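Local coordinates for trwC protein (Escherichia coli, PDB 1OMH), which recognises and processes origin-of-transfer DNA in bacterial conjugation as a relaxase, of which this chain is the N-terminal relaxase domain, at residues Ala101-Ile106 with Gln205-Gln210; Ala125-Lys130 with Glu138-Leu143; Asn142-Lys147 with Leu167-Arg172; Val195-Leu200 with Gly217-Ala222. All coordinates share one frame; numbering follows the deposited sequence.

Interaction 1 (Ala101-Ile106 with Gln205-Gln210)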
# COMPACT_ATOMS: atom_id res chain seq x y z
N ALA B 101 -7.07 -19.90 -5.84
CA ALA B 101 -6.55 -21.25 -5.60
C ALA B 101 -6.53 -21.54 -4.10
O ALA B 101 -6.65 -22.69 -3.68
CB ALA B 101 -5.14 -21.39 -6.17
N GLY B 102 -6.37 -20.50 -3.29
CA GLY B 102 -6.38 -20.68 -1.85
C GLY B 102 -5.08 -21.02 -1.15
O GLY B 102 -5.09 -21.76 -0.17
N ASP B 103 -3.95 -20.51 -1.63
CA ASP B 103 -2.67 -20.78 -0.99
C ASP B 103 -2.40 -19.72 0.07
O ASP B 103 -1.91 -18.63 -0.23
CB ASP B 103 -1.54 -20.80 -2.02
CG ASP B 103 -0.20 -21.20 -1.41
OD1 ASP B 103 0.74 -21.48 -2.19
OD2 ASP B 103 -0.08 -21.24 -0.16
N ALA B 104 -2.72 -20.06 1.32
CA ALA B 104 -2.53 -19.14 2.43
C ALA B 104 -1.09 -18.70 2.65
O ALA B 104 -0.84 -17.60 3.14
CB ALA B 104 -3.07 -19.77 3.71
N GLU B 105 -0.13 -19.56 2.29
CA GLU B 105 1.27 -19.20 2.49
C GLU B 105 1.66 -18.00 1.63
O GLU B 105 2.62 -17.29 1.94
CB GLU B 105 2.18 -20.40 2.17
CG GLU B 105 1.88 -21.63 3.03
CD GLU B 105 1.93 -21.35 4.52
OE1 GLU B 105 3.02 -21.01 5.03
OE2 GLU B 105 0.88 -21.46 5.18
N ILE B 106 0.92 -17.77 0.55
CA ILE B 106 1.18 -16.64 -0.33
C ILE B 106 0.80 -15.37 0.43
O ILE B 106 1.48 -14.34 0.33
CB ILE B 106 0.34 -16.71 -1.62
CG1 ILE B 106 0.68 -17.98 -2.39
CG2 ILE B 106 0.61 -15.47 -2.49
CD1 ILE B 106 2.10 -18.05 -2.87
N GLN B 205 9.40 -18.10 -4.18
CA GLN B 205 10.26 -19.16 -4.66
C GLN B 205 10.47 -20.21 -3.58
O GLN B 205 10.63 -21.39 -3.89
CB GLN B 205 11.59 -18.58 -5.14
CG GLN B 205 11.44 -17.96 -6.51
CD GLN B 205 12.66 -17.19 -6.95
OE1 GLN B 205 12.82 -16.89 -8.13
NE2 GLN B 205 13.52 -16.85 -6.00
N LYS B 206 10.43 -19.80 -2.32
CA LYS B 206 10.59 -20.73 -1.22
C LYS B 206 9.40 -21.68 -1.17
O LYS B 206 9.48 -22.76 -0.59
CB LYS B 206 10.70 -19.99 0.12
CG LYS B 206 12.11 -19.87 0.65
CD LYS B 206 12.12 -19.47 2.12
CE LYS B 206 11.62 -18.05 2.34
NZ LYS B 206 11.79 -17.63 3.76
N LEU B 207 8.29 -21.27 -1.77
CA LEU B 207 7.07 -22.08 -1.79
C LEU B 207 7.05 -22.99 -3.00
O LEU B 207 6.13 -23.80 -3.17
CB LEU B 207 5.83 -21.17 -1.79
CG LEU B 207 5.69 -20.23 -0.58
CD1 LEU B 207 4.43 -19.40 -0.73
CD2 LEU B 207 5.64 -21.04 0.71
N GLY B 208 8.05 -22.87 -3.86
CA GLY B 208 8.11 -23.72 -5.03
C GLY B 208 7.48 -23.19 -6.30
O GLY B 208 7.14 -23.97 -7.19
N TYR B 209 7.29 -21.87 -6.39
CA TYR B 209 6.72 -21.29 -7.60
C TYR B 209 7.82 -20.76 -8.49
O TYR B 209 8.84 -20.28 -7.99
CB TYR B 209 5.77 -20.12 -7.27
CG TYR B 209 4.52 -20.52 -6.54
CD1 TYR B 209 4.37 -20.25 -5.18
CD2 TYR B 209 3.49 -21.20 -7.19
CE1 TYR B 209 3.22 -20.66 -4.49
CE2 TYR B 209 2.35 -21.60 -6.51
CZ TYR B 209 2.22 -21.33 -5.17
OH TYR B 209 1.10 -21.74 -4.51
N GLN B 210 7.63 -20.84 -9.80
CA GLN B 210 8.61 -20.30 -10.72
C GLN B 210 8.04 -18.95 -11.16
O GLN B 210 6.82 -18.82 -11.32
CB GLN B 210 8.82 -21.19 -11.94
CG GLN B 210 10.02 -20.76 -12.78
CD GLN B 210 10.43 -21.79 -13.81
OE1 GLN B 210 10.60 -22.96 -13.50
NE2 GLN B 210 10.62 -21.34 -15.06
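Tyr-209 and Asp-103 reach toward each other tip to tip, the phenol OH donating a hydrogen bond to Asp-103 OD1 at 2.4 Å, a very short separation whose exact value is doubtful. The acceptor sits at the edge of the tyrosine ring and in its plane, while the carboxylate is turned 45° against that ring. Beside this polar pair, the Ile-106 CD1 methyl comes to 3.3 Å from Tyr-209 CE1. The same methyl lies 3.4 Å from Leu-207 CD1, tighter than usual van der Waals contact. Leu-207 also meets Glu-105, with both CD1 and CD2 at 3.8 Å from Glu-105 CB, whereas the glutamate carboxylate is directed off the contact. Two helix ends are joined in this way. Asp-103 is the N-cap of helix 104-122: its CG stands anti to the backbone N (chi1 -175°), and OD2 accepts from Glu-105 N at 3.0 Å, so that one carboxylate serves both the helix and the tyrosine. Helix 189-206 finishes in a Schellman motif, in which Gly-208 takes a positive phi just ahead of Tyr-209. Farther out, Val-94 and Ala-98 of helix 92-99 back Ile-106, and Tyr-209 also touches Gln-97 and His-223.

Interaction 2 (Ala125-Lys130 with Glu138-Leu143). With nucleotides of chain A.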
# COMPACT_ATOMS: atom_id res chain seq x y z
N ALA B 125 13.11 7.23 8.32
CA ALA B 125 12.29 8.17 9.09
C ALA B 125 13.17 9.32 9.57
O ALA B 125 14.25 9.09 10.13
CB ALA B 125 11.66 7.48 10.28
N GLN B 126 12.71 10.54 9.37
CA GLN B 126 13.46 11.72 9.79
C GLN B 126 12.56 12.80 10.35
O GLN B 126 11.35 12.79 10.15
CB GLN B 126 14.23 12.31 8.61
CG GLN B 126 15.18 11.36 7.91
CD GLN B 126 16.11 12.08 6.96
OE1 GLN B 126 15.66 12.83 6.09
NE2 GLN B 126 17.41 11.85 7.12
N ALA B 127 13.18 13.75 11.04
CA ALA B 127 12.47 14.87 11.63
C ALA B 127 13.46 16.02 11.70
O ALA B 127 14.66 15.82 11.56
CB ALA B 127 11.97 14.52 13.02
N ARG B 128 12.97 17.24 11.91
CA ARG B 128 13.85 18.38 12.01
C ARG B 128 13.92 18.89 13.45
O ARG B 128 13.10 18.53 14.29
CB ARG B 128 13.37 19.51 11.10
CG ARG B 128 13.34 19.14 9.63
CD ARG B 128 11.96 19.40 9.06
NE ARG B 128 11.87 20.68 8.37
CZ ARG B 128 10.74 21.17 7.87
NH1 ARG B 128 9.60 20.51 7.99
NH2 ARG B 128 10.77 22.33 7.22
N GLN B 129 14.93 19.71 13.71
CA GLN B 129 15.13 20.33 15.01
C GLN B 129 15.92 21.60 14.74
O GLN B 129 17.00 21.56 14.13
CB GLN B 129 15.91 19.42 15.97
CG GLN B 129 15.99 19.98 17.39
CD GLN B 129 16.59 19.02 18.40
OE1 GLN B 129 16.63 19.31 19.59
NE2 GLN B 129 17.06 17.86 17.93
N LYS B 130 15.37 22.74 15.16
CA LYS B 130 16.00 24.03 14.95
C LYS B 130 16.59 24.57 16.25
O LYS B 130 15.86 24.89 17.18
CB LYS B 130 14.97 25.04 14.43
CG LYS B 130 15.52 26.43 14.17
CD LYS B 130 14.40 27.45 13.97
CE LYS B 130 13.52 27.09 12.79
NZ LYS B 130 12.41 28.06 12.61
N GLU B 138 17.41 15.21 11.37
CA GLU B 138 17.79 14.04 12.14
C GLU B 138 17.11 12.78 11.64
O GLU B 138 15.90 12.79 11.38
CB GLU B 138 17.44 14.25 13.62
CG GLU B 138 17.86 13.11 14.55
CD GLU B 138 17.21 13.21 15.92
OE1 GLU B 138 17.07 14.34 16.44
OE2 GLU B 138 16.84 12.15 16.48
N THR B 139 17.88 11.71 11.50
CA THR B 139 17.33 10.43 11.08
C THR B 139 16.94 9.76 12.39
O THR B 139 17.79 9.32 13.16
CB THR B 139 18.38 9.58 10.34
OG1 THR B 139 18.80 10.26 9.15
CG2 THR B 139 17.79 8.22 9.96
N THR B 140 15.63 9.73 12.65
CA THR B 140 15.08 9.16 13.87
C THR B 140 15.00 7.64 13.84
O THR B 140 15.13 6.97 14.87
CB THR B 140 13.68 9.71 14.13
OG1 THR B 140 12.85 9.41 13.00
CG2 THR B 140 13.74 11.22 14.29
N GLY B 141 14.75 7.09 12.65
CA GLY B 141 14.67 5.65 12.51
C GLY B 141 13.51 4.98 13.21
O GLY B 141 13.60 3.80 13.55
N ASN B 142 12.43 5.70 13.46
CA ASN B 142 11.28 5.10 14.11
C ASN B 142 9.98 5.61 13.51
O ASN B 142 9.84 6.80 13.22
CB ASN B 142 11.32 5.32 15.64
CG ASN B 142 11.17 6.78 16.04
OD1 ASN B 142 10.06 7.29 16.19
ND2 ASN B 142 12.30 7.45 16.22
N LEU B 143 9.03 4.71 13.32
CA LEU B 143 7.74 5.07 12.75
C LEU B 143 6.60 4.38 13.49
O LEU B 143 6.81 3.40 14.19
CB LEU B 143 7.68 4.67 11.27
CG LEU B 143 8.55 5.40 10.25
CD1 LEU B 143 8.42 4.72 8.88
CD2 LEU B 143 8.12 6.85 10.18
P DG A 13 11.83 22.33 17.15
OP1 DG A 13 11.58 20.99 17.76
OP2 DG A 13 12.86 22.47 16.10
O5' DG A 13 10.43 22.85 16.58
C5' DG A 13 9.19 22.40 17.14
C4' DG A 13 8.06 22.59 16.15
O4' DG A 13 8.03 23.97 15.76
C3' DG A 13 8.19 21.79 14.85
O3' DG A 13 7.20 20.75 14.92
C2' DG A 13 7.57 22.70 13.81
C1' DG A 13 7.64 24.09 14.40
N9 DG A 13 8.48 25.10 13.76
C8 DG A 13 9.81 25.39 13.98
N7 DG A 13 10.20 26.47 13.36
C5 DG A 13 9.07 26.89 12.66
C6 DG A 13 8.86 28.01 11.82
O6 DG A 13 9.66 28.92 11.52
N1 DG A 13 7.56 28.04 11.33
C2 DG A 13 6.59 27.10 11.61
N2 DG A 13 5.39 27.26 11.05
N3 DG A 13 6.77 26.07 12.39
C4 DG A 13 8.02 26.02 12.88
P DG A 12 15.86 27.59 19.07
OP1 DG A 12 16.80 26.87 19.97
OP2 DG A 12 16.36 28.15 17.78
O5' DG A 12 14.64 26.63 18.73
C5' DG A 12 14.09 25.78 19.72
C4' DG A 12 12.65 25.45 19.42
O4' DG A 12 11.91 26.69 19.30
C3' DG A 12 12.44 24.73 18.08
O3' DG A 12 12.17 23.35 18.35
C2' DG A 12 11.08 25.23 17.63
C1' DG A 12 10.86 26.52 18.37
N9 DG A 12 10.68 27.73 17.57
C8 DG A 12 11.51 28.83 17.46
N7 DG A 12 11.01 29.77 16.70
C5 DG A 12 9.79 29.25 16.27
C6 DG A 12 8.80 29.80 15.42
O6 DG A 12 8.78 30.91 14.87
N1 DG A 12 7.73 28.93 15.25
C2 DG A 12 7.63 27.68 15.82
N2 DG A 12 6.52 26.98 15.54
N3 DG A 12 8.54 27.16 16.61
C4 DG A 12 9.59 27.99 16.79
P DT A 14 7.11 19.64 13.76
OP1 DT A 14 6.21 18.59 14.31
OP2 DT A 14 8.49 19.28 13.35
O5' DT A 14 6.35 20.37 12.56
C5' DT A 14 4.94 20.60 12.64
C4' DT A 14 4.41 21.34 11.43
O4' DT A 14 4.97 22.67 11.35
C3' DT A 14 4.70 20.69 10.07
O3' DT A 14 3.52 20.00 9.63
C2' DT A 14 4.77 21.87 9.12
C1' DT A 14 5.10 23.08 10.00
N1 DT A 14 6.43 23.72 9.80
C2 DT A 14 6.48 24.87 9.05
O2 DT A 14 5.50 25.37 8.52
N3 DT A 14 7.73 25.42 8.94
C4 DT A 14 8.91 24.95 9.48
O4 DT A 14 9.95 25.58 9.30
C5 DT A 14 8.78 23.73 10.25
C7 DT A 14 10.00 23.13 10.87
C6 DT A 14 7.57 23.18 10.36
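Gln-126 meets Thr-139 across the base of a beta hairpin, its NE2 donating to Thr-139 OG1 at 2.9 Å with an N-H...O angle of 164°. The glutamine CG stands anti to the carbonyl carbon (chi1 -56°), the chain runs out extended beyond it, and the hydroxyl lies in the amide plane. An alanine here would probably leave Thr-139 OG1 without this donor and its hydroxyl freer to turn. Next along, Ala-127 and Glu-138 form an antiparallel hydrogen-bonded pair, Ala-127 N to Glu-138 O at 2.9 Å and Glu-138 N to Ala-127 O at 2.8 Å. Where the strands part, Ala-125 O accepts from Gly-141 N at 3.3 Å, the donor standing above the carbonyl plane, and more weakly from Thr-140 N. Thr-140 turns its OG1 between its own N and carbonyl carbon (chi1 59°), where Thr-170 OG1 is its main partner. Toward the tip, one face of the Arg-128 guanidinium lies over the C7 methyl of DT14 of chain A, 3.7 Å from CZ. Lys-130 bonds DG13 of chain A twice, N to OP2 at 2.7 Å and NZ to N7 at 2.8 Å. Phosphate and base edge are thus gripped together, consistent with recognition of sequence as well as backbone.

Interaction 3 (Asn142-Lys147 with Leu167-Arg172). With nucleotides of chain A.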
# COMPACT_ATOMS: atom_id res chain seq x y z
N ASN B 142 12.43 5.70 13.46
CA ASN B 142 11.28 5.10 14.11
C ASN B 142 9.98 5.61 13.51
O ASN B 142 9.84 6.80 13.22
CB ASN B 142 11.32 5.32 15.64
CG ASN B 142 11.17 6.78 16.04
OD1 ASN B 142 10.06 7.29 16.19
ND2 ASN B 142 12.30 7.45 16.22
N LEU B 143 9.03 4.71 13.32
CA LEU B 143 7.74 5.07 12.75
C LEU B 143 6.60 4.38 13.49
O LEU B 143 6.81 3.40 14.19
CB LEU B 143 7.68 4.67 11.27
CG LEU B 143 8.55 5.40 10.25
CD1 LEU B 143 8.42 4.72 8.88
CD2 LEU B 143 8.12 6.85 10.18
N VAL B 144 5.40 4.93 13.33
CA VAL B 144 4.19 4.36 13.91
C VAL B 144 3.40 4.03 12.65
O VAL B 144 3.01 4.93 11.90
CB VAL B 144 3.43 5.41 14.77
CG1 VAL B 144 2.14 4.81 15.32
CG2 VAL B 144 4.31 5.87 15.92
N ILE B 145 3.19 2.74 12.39
CA ILE B 145 2.48 2.33 11.17
C ILE B 145 1.29 1.41 11.43
O ILE B 145 1.38 0.46 12.20
CB ILE B 145 3.41 1.53 10.21
CG1 ILE B 145 4.81 2.17 10.15
CG2 ILE B 145 2.77 1.45 8.82
CD1 ILE B 145 4.81 3.65 9.87
N GLY B 146 0.19 1.70 10.74
CA GLY B 146 -1.00 0.88 10.82
C GLY B 146 -1.09 0.17 9.47
O GLY B 146 -1.27 0.82 8.44
N LYS B 147 -0.94 -1.15 9.47
CA LYS B 147 -0.99 -1.93 8.23
C LYS B 147 -2.34 -2.62 8.05
O LYS B 147 -2.80 -3.35 8.94
CB LYS B 147 0.11 -3.00 8.22
CG LYS B 147 1.52 -2.45 8.43
CD LYS B 147 2.57 -3.57 8.39
CE LYS B 147 2.37 -4.54 9.54
NZ LYS B 147 3.39 -5.62 9.55
N LEU B 167 1.77 7.03 10.19
CA LEU B 167 1.24 8.24 10.81
C LEU B 167 2.29 9.35 10.77
O LEU B 167 3.49 9.08 10.79
CB LEU B 167 0.77 7.93 12.23
CG LEU B 167 -0.44 6.99 12.15
CD1 LEU B 167 -0.15 5.70 12.88
CD2 LEU B 167 -1.67 7.68 12.69
N ASN B 168 1.82 10.59 10.70
CA ASN B 168 2.69 11.76 10.63
C ASN B 168 3.32 12.06 11.99
O ASN B 168 3.03 13.08 12.61
CB ASN B 168 1.87 12.96 10.15
CG ASN B 168 2.73 14.14 9.76
OD1 ASN B 168 2.21 15.21 9.40
ND2 ASN B 168 4.05 13.97 9.81
N MSE B 169 4.19 11.17 12.45
CA MSE B 169 4.83 11.36 13.75
C MSE B 169 6.08 10.51 13.91
O MSE B 169 6.18 9.42 13.37
CB MSE B 169 3.85 10.99 14.86
CG MSE B 169 3.45 9.53 14.85
SE MSE B 169 2.10 9.13 16.18
CE MSE B 169 0.84 10.35 15.58
N THR B 170 7.02 11.03 14.69
CA THR B 170 8.26 10.32 14.96
C THR B 170 8.90 10.96 16.19
O THR B 170 8.78 12.16 16.41
CB THR B 170 9.20 10.39 13.73
OG1 THR B 170 10.37 9.61 13.98
CG2 THR B 170 9.60 11.83 13.42
N LYS B 171 9.56 10.14 17.01
CA LYS B 171 10.20 10.64 18.23
C LYS B 171 11.68 10.91 18.02
O LYS B 171 12.43 10.03 17.60
CB LYS B 171 10.05 9.63 19.38
CG LYS B 171 10.66 10.10 20.69
CD LYS B 171 11.34 8.97 21.45
CE LYS B 171 10.36 8.12 22.24
NZ LYS B 171 9.90 8.83 23.46
N ARG B 172 12.11 12.13 18.34
CA ARG B 172 13.51 12.51 18.17
C ARG B 172 14.42 11.99 19.27
O ARG B 172 13.96 11.48 20.29
CB ARG B 172 13.64 14.03 18.09
CG ARG B 172 12.81 14.65 16.99
CD ARG B 172 13.16 16.10 16.80
NE ARG B 172 13.12 16.84 18.06
CZ ARG B 172 12.99 18.16 18.14
NH1 ARG B 172 12.97 18.75 19.33
NH2 ARG B 172 12.86 18.87 17.04
P DG A 13 11.83 22.33 17.15
OP1 DG A 13 11.58 20.99 17.76
OP2 DG A 13 12.86 22.47 16.10
O5' DG A 13 10.43 22.85 16.58
C5' DG A 13 9.19 22.40 17.14
C4' DG A 13 8.06 22.59 16.15
O4' DG A 13 8.03 23.97 15.76
C3' DG A 13 8.19 21.79 14.85
O3' DG A 13 7.20 20.75 14.92
C2' DG A 13 7.57 22.70 13.81
C1' DG A 13 7.64 24.09 14.40
N9 DG A 13 8.48 25.10 13.76
C8 DG A 13 9.81 25.39 13.98
N7 DG A 13 10.20 26.47 13.36
C5 DG A 13 9.07 26.89 12.66
C6 DG A 13 8.86 28.01 11.82
O6 DG A 13 9.66 28.92 11.52
N1 DG A 13 7.56 28.04 11.33
C2 DG A 13 6.59 27.10 11.61
N2 DG A 13 5.39 27.26 11.05
N3 DG A 13 6.77 26.07 12.39
C4 DG A 13 8.02 26.02 12.88
O HOH W 1 5.21 7.36 11.89
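Val-144 packs against Leu-167 and Met-169 at the buried end of this contact. Its CG1 is 3.5 Å from Leu-167 CD1, tighter than usual for two methyls, and its CG2 lies 3.9 Å from CG of Met-169, a selenomethionine. Leu-167 N bonds Val-144 O at 3.0 Å, after which the two chains diverge. A water then bridges them, accepting from Val-144 N at 2.8 Å and lying within bonding distance of the carbonyls of Leu-167 and Met-169. At the partly exposed end, direct contact is polar. The Asn-142 CG is turned between its own N and carbonyl carbon (chi1 66°), and the amide pairs with the backbone of Lys-171: OD1 accepts from Lys-171 N at 3.0 Å, ND2 donates to Lys-171 O at 2.9 Å, and each donor lies on a lone pair of the oxygen it meets. Thr-170 OG1 faces both oxygens of Asn-142 as well as Thr-140 OG1. Beyond this end, Arg-172 NH2 donates to OP1 of DG13 of chain A at 2.6 Å, and NH1 pairs with Asp-174. Leu-58 of helix 52-60 covers Val-144, Leu-167 and Met-169, where antiparallel strands 145-152 and 158-167 of the five-stranded relaxase sheet meet the loop leading to helix 183-187.

Interaction 4 (Val195-Leu200 with Gly217-Ala222). With nucleotides of chain A.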
# COMPACT_ATOMS: atom_id res chain seq x y z
N VAL B 195 12.17 -3.31 -3.38
CA VAL B 195 12.46 -4.14 -2.21
C VAL B 195 11.29 -5.09 -1.94
O VAL B 195 11.49 -6.26 -1.59
CB VAL B 195 12.69 -3.27 -0.95
CG1 VAL B 195 12.91 -4.16 0.26
CG2 VAL B 195 13.89 -2.34 -1.17
N TYR B 196 10.07 -4.58 -2.07
CA TYR B 196 8.88 -5.41 -1.85
C TYR B 196 8.88 -6.52 -2.90
O TYR B 196 8.67 -7.69 -2.60
CB TYR B 196 7.60 -4.57 -2.00
CG TYR B 196 6.34 -5.38 -2.18
CD1 TYR B 196 5.71 -5.99 -1.08
CD2 TYR B 196 5.78 -5.56 -3.44
CE1 TYR B 196 4.54 -6.76 -1.25
CE2 TYR B 196 4.63 -6.33 -3.62
CZ TYR B 196 4.02 -6.93 -2.53
OH TYR B 196 2.89 -7.70 -2.73
N ASN B 197 9.14 -6.13 -4.14
CA ASN B 197 9.19 -7.06 -5.26
C ASN B 197 10.20 -8.19 -5.00
O ASN B 197 9.88 -9.37 -5.16
CB ASN B 197 9.59 -6.31 -6.53
CG ASN B 197 8.99 -6.92 -7.78
OD1 ASN B 197 9.58 -6.84 -8.86
ND2 ASN B 197 7.81 -7.51 -7.65
N ALA B 198 11.41 -7.82 -4.59
CA ALA B 198 12.47 -8.78 -4.31
C ALA B 198 12.09 -9.76 -3.19
O ALA B 198 12.22 -10.97 -3.35
CB ALA B 198 13.76 -8.05 -3.93
N GLU B 199 11.66 -9.22 -2.05
CA GLU B 199 11.27 -10.04 -0.91
C GLU B 199 10.13 -10.98 -1.25
O GLU B 199 10.13 -12.15 -0.86
CB GLU B 199 10.86 -9.16 0.27
CG GLU B 199 11.98 -8.29 0.83
CD GLU B 199 13.03 -9.10 1.57
OE1 GLU B 199 14.06 -8.53 1.94
OE2 GLU B 199 12.81 -10.32 1.77
N LEU B 200 9.13 -10.46 -1.98
CA LEU B 200 7.98 -11.28 -2.35
C LEU B 200 8.43 -12.46 -3.22
O LEU B 200 8.10 -13.61 -2.95
CB LEU B 200 6.95 -10.45 -3.13
CG LEU B 200 5.74 -11.24 -3.63
CD1 LEU B 200 5.00 -11.85 -2.45
CD2 LEU B 200 4.81 -10.33 -4.44
N GLY B 217 10.99 -5.08 -14.15
CA GLY B 217 11.34 -5.46 -12.80
C GLY B 217 10.21 -6.27 -12.21
O GLY B 217 10.37 -6.93 -11.18
N ASN B 218 9.06 -6.24 -12.87
CA ASN B 218 7.87 -6.96 -12.42
C ASN B 218 7.86 -8.43 -12.80
O ASN B 218 8.58 -8.86 -13.71
CB ASN B 218 6.61 -6.28 -12.99
CG ASN B 218 6.39 -4.90 -12.41
OD1 ASN B 218 6.12 -3.94 -13.13
ND2 ASN B 218 6.49 -4.80 -11.10
N PHE B 219 7.04 -9.21 -12.11
CA PHE B 219 6.92 -10.63 -12.38
C PHE B 219 5.52 -11.15 -12.06
O PHE B 219 4.74 -10.50 -11.37
CB PHE B 219 7.92 -11.43 -11.56
CG PHE B 219 7.62 -11.46 -10.08
CD1 PHE B 219 8.15 -10.51 -9.23
CD2 PHE B 219 6.77 -12.44 -9.56
CE1 PHE B 219 7.86 -10.51 -7.88
CE2 PHE B 219 6.47 -12.45 -8.19
CZ PHE B 219 7.02 -11.49 -7.35
N ASP B 220 5.24 -12.34 -12.57
CA ASP B 220 3.98 -13.04 -12.33
C ASP B 220 4.35 -14.51 -12.24
O ASP B 220 5.44 -14.90 -12.66
CB ASP B 220 3.00 -12.81 -13.49
CG ASP B 220 2.06 -11.64 -13.24
OD1 ASP B 220 1.24 -11.72 -12.30
OD2 ASP B 220 2.15 -10.65 -13.99
N LEU B 221 3.46 -15.32 -11.69
CA LEU B 221 3.71 -16.74 -11.59
C LEU B 221 3.73 -17.29 -13.01
O LEU B 221 2.80 -17.05 -13.79
CB LEU B 221 2.62 -17.41 -10.75
CG LEU B 221 2.48 -16.83 -9.34
CD1 LEU B 221 1.39 -17.57 -8.59
CD2 LEU B 221 3.81 -16.94 -8.61
N ALA B 222 4.78 -18.03 -13.35
CA ALA B 222 4.95 -18.59 -14.70
C ALA B 222 3.82 -19.45 -15.26
O ALA B 222 3.66 -19.54 -16.48
CB ALA B 222 6.27 -19.36 -14.77
P DT A 21 3.77 5.32 -12.79
OP1 DT A 21 2.80 5.45 -13.90
OP2 DT A 21 3.28 5.27 -11.40
O5' DT A 21 4.71 4.06 -13.07
C5' DT A 21 5.28 3.84 -14.36
C4' DT A 21 5.74 2.41 -14.52
O4' DT A 21 6.61 2.07 -13.40
C3' DT A 21 4.61 1.37 -14.49
O3' DT A 21 4.45 0.88 -15.83
C2' DT A 21 5.26 0.16 -13.84
C1' DT A 21 6.46 0.70 -13.07
N1 DT A 21 6.48 0.52 -11.60
C2 DT A 21 6.39 -0.78 -11.11
O2 DT A 21 6.26 -1.76 -11.83
N3 DT A 21 6.46 -0.89 -9.74
C4 DT A 21 6.59 0.13 -8.83
O4 DT A 21 6.64 -0.13 -7.62
C5 DT A 21 6.68 1.47 -9.40
C7 DT A 21 6.83 2.64 -8.48
C6 DT A 21 6.61 1.59 -10.73
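The first torsions of Phe-219 and Leu-200 set their two CG atoms, the phenylalanine's between its own N and carbonyl carbon (chi1 70°) and the leucine's anti to its backbone N (chi1 177°); from there the Phe-219 ring lies against helix 189-206. Leu-200 crosses it obliquely, with CD2 at 3.8 Å from Phe-219 CZ and its CG at the edge of the ring, in plane. One helical turn earlier, Asn-197 and Phe-219 run alongside each other in opposing senses, amide and ring planes 25° apart. The amide of Asn-197 is probably turned over in the model, but its CG is placed in either case, 3.8 Å from Phe-219 CE1 and 3.7 Å from Gly-217 O. The backbone adds a contact of its own, Asn-197 O to Phe-219 CE1 at 3.6 Å. An alanine in place of Asn-197 would probably open a gap beside the Phe-219 ring and leave Gly-217 O without its polar neighbour. Asn-218, between Gly-217 and Phe-219 in the chain, faces the bound DNA, its CG 3.2 Å from O2 of DT21 of chain A. Leu-211, Ala-201 and Leu-204 also touch the ring. The whole is a small antiparallel hairpin, strands 211-213 and 219-221, folded back on the helix that precedes it, with its connecting loop reaching the DNA strand.

Overall arrangement
The four contacts form two groups at separate parts of the relaxase domain. Interactions 2 and 3, with centres about 10 Å apart, share Asn-142 and Leu-143 and are tied by Thr-140 to Thr-170 and by Arg-128 O to Arg-172 NH2; both reach DG13 of the bound DNA. Interactions 1 and 4, centres about 13 Å apart, both use helix 189-206 and touch through a probable backbone hydrogen bond between Gln-210 O and Ala-222 N and where Tyr-209 packs on Leu-221. Interaction 4 meets the DNA at DT21, whereas interaction 1 stays about 12 Å from it at the nearest atom. Two metal-binding histidines, without metal here, lie nearby: His-163 about 9 Å from Ile-145 and His-161 about 10 Å from Leu-200, between side chains.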